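2-oxo-1,2-dihydroquinoline 8-monooxygenase, oxygenase component (Pseudomonas putida, PDB 1Z02) probably hydroxylates 2-oxo-1,2-dihydroquinoline at carbon 8, as a Rieske-type oxygenase that binds a [2Fe-2S] cluster and a mononuclear iron. Local coordinates at residues A166-F171 with D256-M262; S187-V191 with V312-E316; G261-F267 with H291-V297. Residues are numbered along the deposited sequence.

Contact 1: A166-F171 with D256-M262; sequences AHDLPF and DDGPKGM
P259 packs against the ring of F171, with P259 CG 3.6 Å from F171 CD2. P259 points its CB toward the loop 166-171 and packs against the backbone carbonyls of H167 and L169. P259 CB lies 3.2 Å from L169 O, and P259 CA lies 3.2 Å from H167 O in a CA-H...O contact (147° at the hydrogen). The closest CA pair is H167 with P259, 4.3 Å apart. A166 and H167 lie in a 3-10 segment that begins earlier in the chain, and L169 N bonds back to A166 O (3.1 Å). L169, P170 and F171 then run extended, with psi 140° to 163°. The ring edge of F171 (chi1 m) meets the start of strand 261-264: F171 CZ is 4.1 Å from G261 C, and F171 CE1 is 4.1 Å from M262 O. A CB on G261 would stand about 3.8 Å from F171 CZ. The contact thus lays a loop of the catalytic domain, whose family belongs to the Bet v 1-like clan, against the leading end of a strand in its antiparallel sheet. F171 also touches V253 and V297 on the neighbouring strands. H167 is chi1 m, and G258 N lies over one face of its imidazole. G258 has phi/psi 153/175, which would jam a CB against the preceding carbonyl. It follows D257, the centre of an inverse gamma turn in a poorly ordered, exposed tip. Two waters bridge the backbones. Water 1 lies 2.8 Å from H167 O and accepts from K260 N (3.0 Å). Water 2 donates to G258 O (3.2 Å) and weakly to H167 O (3.3 Å).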
loop_
_atom_site.group_PDB
_atom_site.type_symbol
_atom_site.label_atom_id
_atom_site.label_comp_id
_atom_site.label_asym_id
_atom_site.label_seq_id
_atom_site.Cartn_x
_atom_site.Cartn_y
_atom_site.Cartn_z
ATOM N N ALA A 166 17.014 -12.852 33.155
ATOM C CA ALA A 166 17.795 -14.046 32.869
ATOM C C ALA A 166 16.940 -15.172 32.285
ATOM O O ALA A 166 17.402 -15.934 31.433
ATOM C CB ALA A 166 18.498 -14.520 34.148
ATOM N N HIS A 167 15.689 -15.274 32.731
ATOM C CA HIS A 167 14.802 -16.326 32.238
ATOM C C HIS A 167 14.509 -16.242 30.742
ATOM O O HIS A 167 14.113 -17.238 30.128
ATOM C CB HIS A 167 13.486 -16.334 33.022
ATOM C CG HIS A 167 13.604 -16.923 34.394
ATOM N ND1 HIS A 167 12.505 -17.279 35.147
ATOM C CD2 HIS A 167 14.689 -17.211 35.154
ATOM C CE1 HIS A 167 12.906 -17.759 36.311
ATOM N NE2 HIS A 167 14.226 -17.728 36.341
ATOM N N ASP A 168 14.702 -15.064 30.157
ATOM C CA ASP A 168 14.473 -14.880 28.723
ATOM C C ASP A 168 15.776 -14.552 27.991
ATOM O O ASP A 168 15.768 -13.903 26.938
ATOM C CB ASP A 168 13.447 -13.767 28.479
ATOM C CG ASP A 168 12.023 -14.208 28.768
ATOM O OD1 ASP A 168 11.098 -13.372 28.655
ATOM O OD2 ASP A 168 11.820 -15.396 29.105
ATOM N N LEU A 169 16.893 -14.995 28.565
ATOM C CA LEU A 169 18.211 -14.774 27.980
ATOM C C LEU A 169 18.860 -16.142 27.806
ATOM O O LEU A 169 18.553 -17.073 28.551
ATOM C CB LEU A 169 19.042 -13.887 28.908
ATOM C CG LEU A 169 19.485 -12.520 28.366
ATOM C CD1 LEU A 169 18.437 -11.891 27.544
ATOM C CD2 LEU A 169 19.912 -11.632 29.480
ATOM N N PRO A 170 19.761 -16.291 26.821
ATOM C CA PRO A 170 20.421 -17.588 26.597
ATOM C C PRO A 170 21.077 -18.191 27.843
ATOM O O PRO A 170 21.314 -17.486 28.829
ATOM C CB PRO A 170 21.443 -17.271 25.509
ATOM C CG PRO A 170 20.754 -16.184 24.721
ATOM C CD PRO A 170 20.179 -15.302 25.813
ATOM N N PHE A 171 21.361 -19.493 27.780
ATOM C CA PHE A 171 21.999 -20.219 28.882
ATOM C C PHE A 171 23.352 -19.585 29.180
ATOM O O PHE A 171 24.071 -19.211 28.259
ATOM C CB PHE A 171 22.204 -21.694 28.513
ATOM C CG PHE A 171 20.966 -22.370 27.998
ATOM C CD1 PHE A 171 20.796 -22.592 26.634
ATOM C CD2 PHE A 171 19.957 -22.766 28.874
ATOM C CE1 PHE A 171 19.641 -23.195 26.145
ATOM C CE2 PHE A 171 18.793 -23.370 28.394
ATOM C CZ PHE A 171 18.637 -23.584 27.027
ATOM N N ASP A 256 12.087 -24.704 35.545
ATOM C CA ASP A 256 11.379 -23.524 36.005
ATOM C C ASP A 256 12.257 -22.300 36.087
ATOM O O ASP A 256 12.004 -21.253 35.502
ATOM C CB ASP A 256 10.928 -23.699 37.421
ATOM C CG ASP A 256 9.762 -24.551 37.571
ATOM O OD1 ASP A 256 8.822 -24.374 36.819
ATOM O OD2 ASP A 256 9.753 -25.371 38.495
ATOM N N ASP A 257 13.267 -22.445 36.930
ATOM C CA ASP A 257 14.228 -21.394 37.208
ATOM C C ASP A 257 15.316 -21.409 36.155
ATOM O O ASP A 257 16.362 -22.053 36.308
ATOM C CB ASP A 257 14.825 -21.617 38.587
ATOM C CG ASP A 257 15.484 -20.404 39.110
ATOM O OD1 ASP A 257 16.461 -19.968 38.478
ATOM O OD2 ASP A 257 15.010 -19.878 40.133
ATOM N N GLY A 258 15.030 -20.736 35.052
ATOM C CA GLY A 258 15.987 -20.680 33.975
ATOM C C GLY A 258 15.328 -20.484 32.634
ATOM O O GLY A 258 14.102 -20.486 32.530
ATOM N N PRO A 259 16.129 -20.305 31.576
ATOM C CA PRO A 259 15.566 -20.109 30.238
ATOM C C PRO A 259 14.953 -21.381 29.648
ATOM O O PRO A 259 15.365 -22.491 29.979
ATOM C CB PRO A 259 16.758 -19.594 29.426
ATOM C CG PRO A 259 17.953 -20.061 30.181
ATOM C CD PRO A 259 17.577 -20.025 31.612
ATOM N N LYS A 260 13.948 -21.209 28.790
ATOM C CA LYS A 260 13.292 -22.335 28.127
ATOM C C LYS A 260 13.781 -22.354 26.690
ATOM O O LYS A 260 13.533 -21.406 25.935
ATOM C CB LYS A 260 11.781 -22.151 28.094
ATOM C CG LYS A 260 11.161 -21.677 29.389
ATOM C CD LYS A 260 11.209 -22.711 30.487
ATOM C CE LYS A 260 10.566 -22.078 31.690
ATOM N NZ LYS A 260 10.697 -22.805 32.922
ATOM N N GLY A 261 14.454 -23.429 26.306
ATOM C CA GLY A 261 14.946 -23.508 24.948
ATOM C C GLY A 261 15.618 -24.821 24.615
ATOM O O GLY A 261 15.337 -25.849 25.225
ATOM N N MET A 262 16.521 -24.784 23.642
ATOM C CA MET A 262 17.225 -25.982 23.212
ATOM C C MET A 262 18.680 -25.677 22.894
ATOM O O MET A 262 19.011 -24.597 22.394
ATOM C CB MET A 262 16.555 -26.571 21.968
ATOM C CG MET A 262 16.540 -25.619 20.784
ATOM S SD MET A 262 15.588 -26.212 19.384
ATOM C CE MET A 262 16.820 -26.386 18.147
HETATM O O HOH W 1 13.537 -18.457 27.722
HETATM O O HOH W 2 11.545 -18.800 31.533
#

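Contact 2: S187-V191 with V312-E316; sequences SSPSV and VVQYE
Y315, P189 and V313 carry most of this contact. Y315 (chi1 m, chi2 114°) reaches from its strand to the loop and donates a short hydrogen bond from OH to P189 O, 2.6 Å. The carbonyl lies near the plane of the ring, at its edge. P189 has a C-gamma endo pucker, and its CD packs on V313 CG1 at 3.8 Å. The same V313 CG1 lies 3.4 Å from P189 O, so this methyl and the tyrosine hydroxyl both approach one carbonyl. V313 takes chi1 p. S188 and V313 form the closest CA pair, at 5.7 Å, and their CB atoms are 3.8 Å apart. The arrangement is an irregular loop crossing one face of the antiparallel sheet of the catalytic domain. Strand 313-320 lies inside that sheet, hydrogen-bonded to strands 301-305 and 325-335. V313 and Y315 point toward the loop. Q314 and E316 alternate to the other face, where Q314 touches L358 of helix 339-359. The loop is extended from S188 to S190 (psi 136° to 161°) and bends at V191 (phi/psi -74/-9). There, V191 CG1 comes within 4.3 Å of Y315 CD1, and S190 CA lies 3.6 Å from Y315 OH. At the other end, water 3 joins the segments: it donates to V312 O (2.6 Å) and lies 2.6 Å from S188 OG, to which it is hydrogen-bonded.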
loop_
_atom_site.group_PDB
_atom_site.type_symbol
_atom_site.label_atom_id
_atom_site.label_comp_id
_atom_site.label_asym_id
_atom_site.label_seq_id
_atom_site.Cartn_x
_atom_site.Cartn_y
_atom_site.Cartn_z
ATOM N N SER A 187 34.379 -20.590 27.773
ATOM C CA SER A 187 33.030 -20.147 28.106
ATOM C C SER A 187 32.623 -18.816 27.482
ATOM O O SER A 187 33.368 -17.834 27.550
ATOM C CB SER A 187 32.878 -20.051 29.633
ATOM O OG SER A 187 32.985 -21.322 30.255
ATOM N N SER A 188 31.433 -18.788 26.883
ATOM C CA SER A 188 30.915 -17.569 26.272
ATOM C C SER A 188 30.327 -16.681 27.360
ATOM O O SER A 188 29.615 -17.160 28.257
ATOM C CB SER A 188 29.824 -17.888 25.244
ATOM O OG SER A 188 30.347 -18.595 24.136
ATOM N N PRO A 189 30.631 -15.377 27.311
ATOM C CA PRO A 189 30.114 -14.442 28.308
ATOM C C PRO A 189 28.653 -14.090 28.044
ATOM O O PRO A 189 28.147 -14.285 26.941
ATOM C CB PRO A 189 31.039 -13.239 28.157
ATOM C CG PRO A 189 31.338 -13.241 26.694
ATOM C CD PRO A 189 31.596 -14.711 26.417
ATOM N N SER A 190 27.984 -13.575 29.070
ATOM C CA SER A 190 26.579 -13.172 28.981
ATOM C C SER A 190 26.536 -11.646 29.047
ATOM O O SER A 190 27.503 -11.025 29.498
ATOM C CB SER A 190 25.794 -13.766 30.156
ATOM O OG SER A 190 24.455 -13.299 30.178
ATOM N N VAL A 191 25.450 -11.021 28.595
ATOM C CA VAL A 191 25.396 -9.567 28.683
ATOM C C VAL A 191 25.169 -9.189 30.154
ATOM O O VAL A 191 25.265 -8.021 30.537
ATOM C CB VAL A 191 24.264 -8.930 27.809
ATOM C CG1 VAL A 191 24.340 -9.433 26.419
ATOM C CG2 VAL A 191 22.931 -9.127 28.433
ATOM N N VAL A 312 34.566 -14.452 22.501
ATOM C CA VAL A 312 33.585 -13.556 21.895
ATOM C C VAL A 312 32.373 -14.415 21.568
ATOM O O VAL A 312 32.529 -15.567 21.170
ATOM C CB VAL A 312 34.109 -12.929 20.581
ATOM C CG1 VAL A 312 33.053 -12.019 19.984
ATOM C CG2 VAL A 312 35.387 -12.149 20.844
ATOM N N VAL A 313 31.174 -13.861 21.736
ATOM C CA VAL A 313 29.935 -14.594 21.454
ATOM C C VAL A 313 28.932 -13.697 20.726
ATOM O O VAL A 313 28.885 -12.486 20.967
ATOM C CB VAL A 313 29.289 -15.122 22.761
ATOM C CG1 VAL A 313 28.977 -13.967 23.695
ATOM C CG2 VAL A 313 28.016 -15.888 22.444
ATOM N N GLN A 314 28.146 -14.288 19.824
ATOM C CA GLN A 314 27.145 -13.527 19.084
ATOM C C GLN A 314 25.729 -13.879 19.513
ATOM O O GLN A 314 25.365 -15.055 19.592
ATOM C CB GLN A 314 27.277 -13.751 17.573
ATOM C CG GLN A 314 26.323 -12.863 16.756
ATOM C CD GLN A 314 26.639 -12.853 15.264
ATOM O OE1 GLN A 314 27.803 -12.853 14.869
ATOM N NE2 GLN A 314 25.603 -12.824 14.433
ATOM N N TYR A 315 24.943 -12.845 19.798
ATOM C CA TYR A 315 23.552 -13.008 20.216
ATOM C C TYR A 315 22.650 -12.301 19.224
ATOM O O TYR A 315 22.993 -11.232 18.723
ATOM C CB TYR A 315 23.320 -12.384 21.597
ATOM C CG TYR A 315 24.017 -13.090 22.732
ATOM C CD1 TYR A 315 25.047 -12.467 23.437
ATOM C CD2 TYR A 315 23.629 -14.372 23.119
ATOM C CE1 TYR A 315 25.671 -13.099 24.506
ATOM C CE2 TYR A 315 24.243 -15.014 24.185
ATOM C CZ TYR A 315 25.266 -14.370 24.875
ATOM O OH TYR A 315 25.889 -15.006 25.923
ATOM N N GLU A 316 21.495 -12.895 18.943
ATOM C CA GLU A 316 20.544 -12.285 18.027
ATOM C C GLU A 316 19.117 -12.366 18.549
ATOM O O GLU A 316 18.742 -13.299 19.263
ATOM C CB GLU A 316 20.588 -12.945 16.647
ATOM C CG GLU A 316 21.947 -12.962 15.989
ATOM C CD GLU A 316 21.871 -13.372 14.533
ATOM O OE1 GLU A 316 20.966 -14.159 14.176
ATOM O OE2 GLU A 316 22.724 -12.917 13.741
HETATM O O HOH W 3 32.339 -17.086 23.269
#

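Contact 3: G261-F267 with H291-V297; sequences GMMQWLF and HYRTSVV
Apolar contacts start with M262 and V296, whose CG and CG1 atoms are 3.6 Å apart on a face covered by W397 of helix 392-404. They belong to neighbouring antiparallel strands in the sheet of the catalytic domain. Strands 261-264 and 293-297 run at 175°, with axes 4.7 Å apart at closest approach. M262 and V296 are a hydrogen-bonded pair: M262 N to V296 O is 2.9 Å and V296 N to M262 O is 3.1 Å. G261 with V297 and M263 with S295 are non-hydrogen-bonded pairs, with CA atoms 3.9 and 4.5 Å apart. The close G261-V297 approach has no space for a CB on G261. Q264 N to T294 O is a weak hydrogen bond (3.3 Å). W265 centres an inverse gamma turn, L266 N to Q264 O 2.8 Å. Beyond it, L266 CD1 meets Y292 CE1 at 3.6 Å. F267, in a left-handed backbone conformation, joins H291 and Y292 in an aromatic cluster. Its edge points to the face of Y292 (centroids 5.2 Å, planes at 80°). The edge of H291 faces F267 in an offset edge-to-face pair (5.0 Å, 83°). At the polar edge, the guanidinium of R293 has M263 SD over one face. R293 NE forms a salt bridge with E305, and R293 NH2 hydrogen-bonds to P181 O. Water 4 accepts from R293 NH2 (3.0 Å) and donates to L266 O (3.1 Å).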
loop_
_atom_site.group_PDB
_atom_site.type_symbol
_atom_site.label_atom_id
_atom_site.label_comp_id
_atom_site.label_asym_id
_atom_site.label_seq_id
_atom_site.Cartn_x
_atom_site.Cartn_y
_atom_site.Cartn_z
ATOM N N GLY A 261 14.454 -23.429 26.306
ATOM C CA GLY A 261 14.946 -23.508 24.948
ATOM C C GLY A 261 15.618 -24.821 24.615
ATOM O O GLY A 261 15.337 -25.849 25.225
ATOM N N MET A 262 16.521 -24.784 23.642
ATOM C CA MET A 262 17.225 -25.982 23.212
ATOM C C MET A 262 18.680 -25.677 22.894
ATOM O O MET A 262 19.011 -24.597 22.394
ATOM C CB MET A 262 16.555 -26.571 21.968
ATOM C CG MET A 262 16.540 -25.619 20.784
ATOM S SD MET A 262 15.588 -26.212 19.384
ATOM C CE MET A 262 16.820 -26.386 18.147
ATOM N N MET A 263 19.539 -26.641 23.203
ATOM C CA MET A 263 20.970 -26.543 22.950
ATOM C C MET A 263 21.309 -27.596 21.906
ATOM O O MET A 263 21.009 -28.773 22.090
ATOM C CB MET A 263 21.759 -26.825 24.234
ATOM C CG MET A 263 23.256 -27.012 24.032
ATOM S SD MET A 263 24.134 -25.457 23.985
ATOM C CE MET A 263 23.811 -24.946 22.541
ATOM N N GLN A 264 21.928 -27.175 20.809
ATOM C CA GLN A 264 22.305 -28.108 19.758
ATOM C C GLN A 264 23.731 -28.601 19.988
ATOM O O GLN A 264 24.670 -27.802 20.086
ATOM C CB GLN A 264 22.171 -27.429 18.399
ATOM C CG GLN A 264 20.776 -26.878 18.145
ATOM C CD GLN A 264 20.578 -26.429 16.726
ATOM O OE1 GLN A 264 21.161 -25.439 16.281
ATOM N NE2 GLN A 264 19.763 -27.167 15.993
ATOM N N TRP A 265 23.880 -29.923 20.083
ATOM C CA TRP A 265 25.185 -30.533 20.326
ATOM C C TRP A 265 26.069 -30.505 19.082
ATOM O O TRP A 265 26.342 -31.542 18.475
ATOM C CB TRP A 265 25.025 -31.982 20.815
ATOM C CG TRP A 265 24.222 -32.136 22.067
ATOM C CD1 TRP A 265 23.002 -32.730 22.183
ATOM C CD2 TRP A 265 24.591 -31.723 23.386
ATOM N NE1 TRP A 265 22.588 -32.717 23.492
ATOM C CE2 TRP A 265 23.548 -32.104 24.254
ATOM C CE3 TRP A 265 25.709 -31.069 23.924
ATOM C CZ2 TRP A 265 23.582 -31.852 25.635
ATOM C CZ3 TRP A 265 25.743 -30.818 25.301
ATOM C CH2 TRP A 265 24.686 -31.212 26.137
ATOM N N LEU A 266 26.508 -29.309 18.700
ATOM C CA LEU A 266 27.361 -29.167 17.534
ATOM C C LEU A 266 28.780 -29.604 17.857
ATOM O O LEU A 266 29.242 -29.483 18.995
ATOM C CB LEU A 266 27.360 -27.719 17.032
ATOM C CG LEU A 266 26.016 -27.162 16.563
ATOM C CD1 LEU A 266 26.263 -25.851 15.848
ATOM C CD2 LEU A 266 25.336 -28.150 15.623
ATOM N N PHE A 267 29.458 -30.117 16.838
ATOM C CA PHE A 267 30.827 -30.600 16.961
ATOM C C PHE A 267 30.968 -31.766 17.932
ATOM O O PHE A 267 31.890 -31.831 18.750
ATOM C CB PHE A 267 31.777 -29.448 17.314
ATOM C CG PHE A 267 31.879 -28.416 16.227
ATOM C CD1 PHE A 267 30.989 -27.346 16.174
ATOM C CD2 PHE A 267 32.818 -28.557 15.209
ATOM C CE1 PHE A 267 31.026 -26.438 15.122
ATOM C CE2 PHE A 267 32.865 -27.655 14.150
ATOM C CZ PHE A 267 31.965 -26.593 14.108
ATOM N N HIS A 291 35.139 -23.619 15.303
ATOM C CA HIS A 291 34.325 -24.337 16.269
ATOM C C HIS A 291 33.349 -23.326 16.858
ATOM O O HIS A 291 33.751 -22.238 17.285
ATOM C CB HIS A 291 35.183 -24.945 17.380
ATOM C CG HIS A 291 36.071 -26.058 16.920
ATOM N ND1 HIS A 291 35.650 -27.033 16.038
ATOM C CD2 HIS A 291 37.352 -26.363 17.228
ATOM C CE1 HIS A 291 36.633 -27.885 15.822
ATOM N NE2 HIS A 291 37.680 -27.502 16.535
ATOM N N TYR A 292 32.070 -23.694 16.876
ATOM C CA TYR A 292 31.011 -22.830 17.389
ATOM C C TYR A 292 29.797 -23.688 17.725
ATOM O O TYR A 292 29.685 -24.819 17.263
ATOM C CB TYR A 292 30.623 -21.802 16.322
ATOM C CG TYR A 292 30.020 -22.447 15.093
ATOM C CD1 TYR A 292 28.656 -22.749 15.033
ATOM C CD2 TYR A 292 30.818 -22.798 14.007
ATOM C CE1 TYR A 292 28.111 -23.388 13.920
ATOM C CE2 TYR A 292 30.278 -23.435 12.889
ATOM C CZ TYR A 292 28.930 -23.724 12.853
ATOM O OH TYR A 292 28.393 -24.335 11.749
ATOM N N ARG A 293 28.890 -23.146 18.528
ATOM C CA ARG A 293 27.684 -23.870 18.909
ATOM C C ARG A 293 26.496 -22.913 19.012
ATOM O O ARG A 293 26.610 -21.821 19.562
ATOM C CB ARG A 293 27.912 -24.586 20.244
ATOM C CG ARG A 293 26.791 -25.513 20.657
ATOM C CD ARG A 293 27.240 -26.432 21.777
ATOM N NE ARG A 293 27.560 -25.710 23.002
ATOM C CZ ARG A 293 28.013 -26.290 24.110
ATOM N NH1 ARG A 293 28.276 -25.560 25.188
ATOM N NH2 ARG A 293 28.211 -27.601 24.138
ATOM N N THR A 294 25.355 -23.332 18.478
ATOM C CA THR A 294 24.153 -22.512 18.507
ATOM C C THR A 294 23.046 -23.098 19.370
ATOM O O THR A 294 22.867 -24.315 19.452
ATOM C CB THR A 294 23.576 -22.316 17.088
ATOM O OG1 THR A 294 23.443 -23.592 16.445
ATOM C CG2 THR A 294 24.480 -21.424 16.272
ATOM N N SER A 295 22.303 -22.206 20.008
ATOM C CA SER A 295 21.181 -22.588 20.851
ATOM C C SER A 295 20.141 -21.477 20.732
ATOM O O SER A 295 20.464 -20.358 20.327
ATOM C CB SER A 295 21.629 -22.743 22.311
ATOM O OG SER A 295 22.267 -21.573 22.797
ATOM N N VAL A 296 18.894 -21.787 21.070
ATOM C CA VAL A 296 17.829 -20.798 20.998
ATOM C C VAL A 296 16.857 -20.960 22.168
ATOM O O VAL A 296 16.477 -22.072 22.530
ATOM C CB VAL A 296 17.067 -20.894 19.635
ATOM C CG1 VAL A 296 16.448 -22.271 19.481
ATOM C CG2 VAL A 296 15.994 -19.791 19.543
ATOM N N VAL A 297 16.478 -19.838 22.766
ATOM C CA VAL A 297 15.559 -19.835 23.893
ATOM C C VAL A 297 14.430 -18.831 23.662
ATOM O O VAL A 297 14.577 -17.887 22.873
ATOM C CB VAL A 297 16.287 -19.447 25.211
ATOM C CG1 VAL A 297 17.369 -20.459 25.534
ATOM C CG2 VAL A 297 16.894 -18.046 25.085
HETATM O O HOH W 4 28.268 -29.559 21.902
#

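All three contacts reach one antiparallel sheet. Contacts 1 and 3 share G261 and M262. V297 of contact 3 packs on the loop of contact 1, with V297 CG1 3.6 Å from F171 CE1 and V297 CG2 3.8 Å from P170 N. Contact 1 also touches contact 2: P170 CG lies 3.7 Å from Y315 CE2. Both draw on the long loop between strands 147-152 and 196-206. Contacts 2 and 3 do not touch; their nearest atoms are about 7 Å apart. Contact 3 comes nearest the mononuclear iron held by H221, H225 and D365. The Y292 side chain is about 9 Å from the iron and about 8 Å from the H221 side chain. Contacts 1 and 2 are structural packing away from the metal sites.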